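Local coordinates for protein thin, isoform D (Drosophila melanogaster, PDB 6XG7) that probably transfers ubiquitin to target proteins as a RING-finger protein of muscle, this fragment being its NHL-repeat beta-propeller, a probable protein-binding domain, at residues A[51-56]-A[285-290]; A[186-191]-A[204-209]. One frame throughout, in Å; residues are numbered along the deposited sequence. Where two conformers were deposited one is given.

Contact 1: A[51-56]-A[285-290]; sequences LAVGPD and GVAIMS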
loop_
_atom_site.group_PDB
_atom_site.type_symbol
_atom_site.label_atom_id
_atom_site.label_comp_id
_atom_site.label_asym_id
_atom_site.label_seq_id
_atom_site.Cartn_x
_atom_site.Cartn_y
_atom_site.Cartn_z
ATOM N N LEU A 51 -1.986 -4.341 -0.943
ATOM C CA LEU A 51 -1.254 -5.578 -0.765
ATOM C C LEU A 51 -0.367 -5.447 0.464
ATOM O O LEU A 51 0.172 -4.380 0.740
ATOM C CB LEU A 51 -0.358 -5.735 -2.002
ATOM C CG LEU A 51 0.335 -7.014 -2.377
ATOM C CD1 LEU A 51 -0.654 -8.157 -2.401
ATOM C CD2 LEU A 51 0.976 -6.791 -3.744
ATOM N N ALA A 52 -0.178 -6.550 1.175
ATOM C CA ALA A 52 0.718 -6.539 2.314
ATOM C C ALA A 52 1.371 -7.899 2.433
ATOM O O ALA A 52 0.854 -8.888 1.923
ATOM C CB ALA A 52 -0.033 -6.223 3.609
ATOM N N VAL A 53 2.492 -7.948 3.152
ATOM C CA VAL A 53 3.115 -9.208 3.541
ATOM C C VAL A 53 2.860 -9.433 5.026
ATOM O O VAL A 53 3.054 -8.525 5.846
ATOM C CB VAL A 53 4.613 -9.249 3.192
ATOM C CG1 VAL A 53 5.273 -10.507 3.743
ATOM C CG2 VAL A 53 4.767 -9.237 1.694
ATOM N N GLY A 54 2.393 -10.625 5.360
ATOM C CA GLY A 54 2.129 -10.991 6.729
ATOM C C GLY A 54 3.149 -11.987 7.231
ATOM O O GLY A 54 4.158 -12.255 6.572
ATOM N N PRO A 55 2.908 -12.555 8.417
ATOM C CA PRO A 55 3.842 -13.538 8.979
ATOM C C PRO A 55 4.144 -14.646 7.986
ATOM O O PRO A 55 3.285 -15.066 7.206
ATOM C CB PRO A 55 3.082 -14.102 10.189
ATOM C CG PRO A 55 2.074 -13.101 10.529
ATOM C CD PRO A 55 1.735 -12.346 9.279
ATOM N N ASP A 56 5.375 -15.144 8.033
ATOM C CA ASP A 56 5.756 -16.286 7.212
ATOM C C ASP A 56 5.670 -15.963 5.716
ATOM O O ASP A 56 5.424 -16.841 4.888
ATOM C CB ASP A 56 4.900 -17.494 7.590
ATOM C CG ASP A 56 5.545 -18.793 7.241
ATOM O OD1 ASP A 56 6.773 -18.818 7.004
ATOM O OD2 ASP A 56 4.802 -19.793 7.210
ATOM N N GLY A 285 -1.318 -1.576 -5.079
ATOM C CA GLY A 285 -0.394 -1.800 -3.989
ATOM C C GLY A 285 0.876 -2.529 -4.402
ATOM O O GLY A 285 0.947 -3.231 -5.420
ATOM N N VAL A 286 1.901 -2.382 -3.558
ATOM C CA VAL A 286 3.172 -3.077 -3.711
ATOM C C VAL A 286 3.622 -3.473 -2.313
ATOM O O VAL A 286 3.287 -2.811 -1.326
ATOM C CB VAL A 286 4.218 -2.207 -4.452
ATOM C CG1 VAL A 286 4.589 -1.009 -3.644
ATOM C CG2 VAL A 286 5.459 -3.005 -4.849
ATOM N N ALA A 287 4.353 -4.581 -2.222
ATOM C CA ALA A 287 4.885 -5.045 -0.947
ATOM C C ALA A 287 6.158 -5.846 -1.208
ATOM O O ALA A 287 6.448 -6.224 -2.343
ATOM C CB ALA A 287 3.840 -5.879 -0.177
ATOM N N ILE A 288 6.919 -6.097 -0.143
ATOM C CA ILE A 288 8.228 -6.745 -0.240
ATOM C C ILE A 288 8.324 -7.852 0.811
ATOM O O ILE A 288 8.087 -7.613 1.999
ATOM C CB ILE A 288 9.369 -5.702 -0.133
ATOM C CG1 ILE A 288 10.756 -6.316 -0.295
ATOM C CG2 ILE A 288 9.308 -4.908 1.150
ATOM C CD1 ILE A 288 11.047 -6.785 -1.673
ATOM N N MET A 289 8.627 -9.073 0.363
ATOM C CA MET A 289 8.836 -10.192 1.275
ATOM C C MET A 289 10.225 -10.108 1.895
ATOM O O MET A 289 11.110 -9.399 1.415
ATOM C CB MET A 289 8.757 -11.533 0.541
ATOM C CG MET A 289 7.369 -11.984 0.092
ATOM S SD MET A 289 7.409 -13.598 -0.723
ATOM C CE MET A 289 5.706 -13.830 -1.171
ATOM N N SER A 290 10.430 -10.900 2.947
ATOM C CA SER A 290 11.698 -10.876 3.667
ATOM C C SER A 290 12.863 -11.344 2.812
ATOM O O SER A 290 14.012 -11.039 3.138
ATOM C CB SER A 290 11.606 -11.746 4.925
ATOM O OG SER A 290 11.490 -13.118 4.587
HETATM O O HOH W 1 0.108 -1.926 -0.698
HETATM O O HOH W 2 2.914 -2.889 1.517
#
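Ala-287 pushes its methyl group against strand 51-54 between Leu-51 and Val-53, and the apolar contacts spread from there. Its CB lies 4.0 Å from Ala-52 CA and equally far from Val-53 CG2, while Leu-51 CG stands 4.3 Å from the same Ala-287 CB. The torsion of Val-53 (chi1 174°) turns CG1 anti to its own backbone N and leaves CG2 to do the touching. That one methyl also rests on the carbonyl of Ile-288, with Val-53 CG2 to Ile-288 O at 3.7 Å, and meets Met-289 CG at 4.1 Å. At the other end, Leu-51 CD2 comes up beside Gly-285 O, 3.9 Å away.

The polar contacts run through water. Water 1 accepts from Leu-51 N at 3.2 Å and gives a weak bond to Val-286 O. Water 2 sits 2.9 Å from Val-286 O and also within bonding distance of Leu-51 O, but the acceptors around it outnumber its protons, so the two bonds need not be formed together.

The strands run nearly parallel, 22° apart, with their axes 5.6 Å apart, yet belong to different sheets. Strand 51-54 pairs with strand 58-63 through Ala-52 and Val-60, and strand 279-288 with strand 294-298 through Ala-287 and Leu-295. Leu-51, Val-53 and Met-289 all pack on Leu-295, while Leu-51 and Met-289 also touch Ile-59 of strand 58-63, where the first and last NHL repeats meet.

Contact 2: A[186-191]-A[204-209]; sequences LEHPHY and DSNNHR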
loop_
_atom_site.group_PDB
_atom_site.type_symbol
_atom_site.label_atom_id
_atom_site.label_comp_id
_atom_site.label_asym_id
_atom_site.label_seq_id
_atom_site.Cartn_x
_atom_site.Cartn_y
_atom_site.Cartn_z
ATOM N N LEU A 186 0.098 17.799 -0.260
ATOM C CA LEU A 186 -0.253 16.556 -0.922
ATOM C C LEU A 186 -1.487 16.759 -1.781
ATOM O O LEU A 186 -2.369 17.555 -1.447
ATOM C CB LEU A 186 -0.568 15.478 0.124
ATOM C CG LEU A 186 0.543 15.117 1.118
ATOM C CD1 LEU A 186 -0.019 14.297 2.290
ATOM C CD2 LEU A 186 1.643 14.354 0.378
ATOM N N GLU A 187 -1.544 16.035 -2.903
ATOM C CA GLU A 187 -2.701 16.045 -3.796
ATOM C C GLU A 187 -3.095 14.603 -4.071
ATOM O O GLU A 187 -2.399 13.904 -4.815
ATOM C CB GLU A 187 -2.396 16.783 -5.100
ATOM C CG GLU A 187 -2.352 18.275 -4.962
ATOM C CD GLU A 187 -3.724 18.870 -4.729
ATOM O OE1 GLU A 187 -4.753 18.199 -4.992
ATOM O OE2 GLU A 187 -3.772 20.023 -4.270
ATOM N N HIS A 188 -4.195 14.169 -3.460
ATOM C CA HIS A 188 -4.707 12.818 -3.671
ATOM C C HIS A 188 -3.668 11.764 -3.295
ATOM O O HIS A 188 -3.380 10.882 -4.116
ATOM C CB HIS A 188 -5.093 12.575 -5.137
ATOM C CG HIS A 188 -6.256 13.385 -5.623
ATOM N ND1 HIS A 188 -7.299 12.832 -6.333
ATOM C CD2 HIS A 188 -6.525 14.708 -5.527
ATOM C CE1 HIS A 188 -8.168 13.776 -6.645
ATOM N NE2 HIS A 188 -7.723 14.925 -6.169
ATOM N N PRO A 189 -3.092 11.808 -2.097
ATOM C CA PRO A 189 -2.149 10.763 -1.702
ATOM C C PRO A 189 -2.890 9.440 -1.578
ATOM O O PRO A 189 -4.017 9.385 -1.077
ATOM C CB PRO A 189 -1.646 11.250 -0.342
ATOM C CG PRO A 189 -2.853 11.997 0.224
ATOM C CD PRO A 189 -3.433 12.702 -0.971
ATOM N N HIS A 190 -2.252 8.367 -2.046
ATOM C CA HIS A 190 -2.871 7.048 -2.046
ATOM C C HIS A 190 -2.227 6.069 -1.072
ATOM O O HIS A 190 -2.930 5.491 -0.254
ATOM C CB HIS A 190 -2.897 6.437 -3.455
ATOM C CG HIS A 190 -3.958 7.004 -4.344
ATOM N ND1 HIS A 190 -3.849 8.244 -4.926
ATOM C CD2 HIS A 190 -5.157 6.513 -4.735
ATOM C CE1 HIS A 190 -4.923 8.486 -5.659
ATOM N NE2 HIS A 190 -5.732 7.447 -5.562
ATOM N N TYR A 191 -0.931 5.806 -1.178
ATOM C CA TYR A 191 -0.307 4.755 -0.395
ATOM C C TYR A 191 0.831 5.296 0.459
ATOM O O TYR A 191 1.294 6.433 0.293
ATOM C CB TYR A 191 0.148 3.609 -1.308
ATOM C CG TYR A 191 -0.989 2.830 -1.932
ATOM C CD1 TYR A 191 -1.573 1.765 -1.262
ATOM C CD2 TYR A 191 -1.474 3.142 -3.204
ATOM C CE1 TYR A 191 -2.605 1.035 -1.831
ATOM C CE2 TYR A 191 -2.516 2.415 -3.781
ATOM C CZ TYR A 191 -3.072 1.359 -3.089
ATOM O OH TYR A 191 -4.098 0.610 -3.630
ATOM N N ASP A 204 2.402 10.726 -3.414
ATOM C CA ASP A 204 1.658 11.967 -3.577
ATOM C C ASP A 204 1.194 12.005 -5.028
ATOM O O ASP A 204 1.778 12.667 -5.883
ATOM C CB ASP A 204 2.577 13.125 -3.215
ATOM C CG ASP A 204 1.870 14.462 -3.214
ATOM O OD1 ASP A 204 0.625 14.470 -3.342
ATOM O OD2 ASP A 204 2.566 15.502 -3.101
ATOM N N SER A 205 0.125 11.246 -5.300
ATOM C CA SER A 205 -0.142 10.782 -6.659
ATOM C C SER A 205 -0.287 11.921 -7.660
ATOM O O SER A 205 0.331 11.891 -8.730
ATOM C CB SER A 205 -1.365 9.876 -6.666
ATOM O OG SER A 205 -1.171 8.835 -5.729
ATOM N N ASN A 206 -1.115 12.920 -7.357
ATOM C CA ASN A 206 -1.393 13.945 -8.358
ATOM C C ASN A 206 -0.283 14.980 -8.449
ATOM O O ASN A 206 -0.344 15.845 -9.330
ATOM C CB ASN A 206 -2.752 14.616 -8.116
ATOM C CG ASN A 206 -3.907 13.821 -8.696
ATOM O OD1 ASN A 206 -3.759 12.665 -9.085
ATOM N ND2 ASN A 206 -5.056 14.458 -8.785
ATOM N N ASN A 207 0.722 14.905 -7.583
ATOM C CA ASN A 207 1.952 15.665 -7.748
ATOM C C ASN A 207 3.093 14.828 -8.322
ATOM O O ASN A 207 4.229 15.313 -8.407
ATOM C CB ASN A 207 2.358 16.268 -6.413
ATOM C CG ASN A 207 1.416 17.358 -5.958
ATOM O OD1 ASN A 207 0.866 18.119 -6.770
ATOM N ND2 ASN A 207 1.220 17.444 -4.651
ATOM N N HIS A 208 2.825 13.584 -8.718
ATOM C CA HIS A 208 3.800 12.758 -9.434
ATOM C C HIS A 208 5.112 12.637 -8.667
ATOM O O HIS A 208 6.203 12.679 -9.240
ATOM C CB HIS A 208 4.024 13.290 -10.852
ATOM C CG HIS A 208 2.753 13.513 -11.587
ATOM N ND1 HIS A 208 1.902 12.483 -11.925
ATOM C CD2 HIS A 208 2.178 14.648 -12.047
ATOM C CE1 HIS A 208 0.853 12.974 -12.556
ATOM N NE2 HIS A 208 0.998 14.285 -12.647
ATOM N N ARG A 209 5.007 12.451 -7.358
ATOM C CA ARG A 209 6.193 12.412 -6.522
ATOM C C ARG A 209 5.921 11.572 -5.283
ATOM O O ARG A 209 4.773 11.305 -4.919
ATOM C CB ARG A 209 6.645 13.829 -6.121
ATOM C CG ARG A 209 5.657 14.529 -5.187
ATOM C CD ARG A 209 5.967 15.980 -4.962
ATOM N NE ARG A 209 4.988 16.559 -4.047
ATOM C CZ ARG A 209 4.983 17.830 -3.676
ATOM N NH1 ARG A 209 5.920 18.652 -4.109
ATOM N NH2 ARG A 209 4.050 18.270 -2.860
HETATM O O HOH W 3 -5.045 17.312 -7.752
#
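Leu-186 lays its CD2 methyl against the carboxylate of Asp-204, 3.6 Å from Asp-204 CG. At the next residue Glu-187 N gives a nearly straight bond (173°) to the syn lone pair of Asp-204 OD1, 2.7 Å away. Glu-187 O in turn accepts from Asn-206 N at 3.0 Å. The Glu-187 side chain sets CB and CG beside the amide of Asn-207, its carboxylate plane turned 80° to that amide, and water 3 joins Glu-187 OE1 to Asn-206 ND2. In one of two deposited His-188 conformers, Asn-206 ND2 sits 3.5 Å above the centre of the ring, the amide and ring planes only 17° apart, a placement the second conformer makes less certain. Pro-189 CA passes 4.4 Å from Asp-204 CA. His-190 ND1 donates to Ser-205 OG at 2.9 Å, with the hydroxyl tilted out of the ring plane, and weakly to His-188 O; Ser-205 OG is also bonded to Pro-236 O.

Within segment 204-209, Asp-204 OD2 accepts three bonds, from Asn-207 ND2 at 2.8 Å and, side-on, from NE and NH2 of Arg-209, a salt bridge that fixes the carboxylate while OD1 serves Glu-187. Asp-204, Asn-207 and Arg-209 stand in the Asp-x-x-Asn-x-Arg pattern that recurs along this chain. With the 3-10 turn 205-207 and the G1 beta bulge at His-208 and Arg-209, they form the turn between two strands of an NHL propeller blade.

Contact 1 joins two neighbouring blades at their inner strands, and contact 2 holds together the parts of a single blade. Their centres are about 22 Å apart, on opposite sides of the centre of the chain, and residues 186-209 fall within the long loop that contact 1 closes. The two meet where Tyr-191 OH packs 3.8 Å from Gly-285 N; the same hydroxyl is hydrogen-bonded to Glu-284 OE1, next to contact 1. A sulfate ion lies about 5 Å from the side chain of Ala-52, and a tetraethylene glycol about 6 Å from that of Ile-288, both probably from the crystallisation liquor.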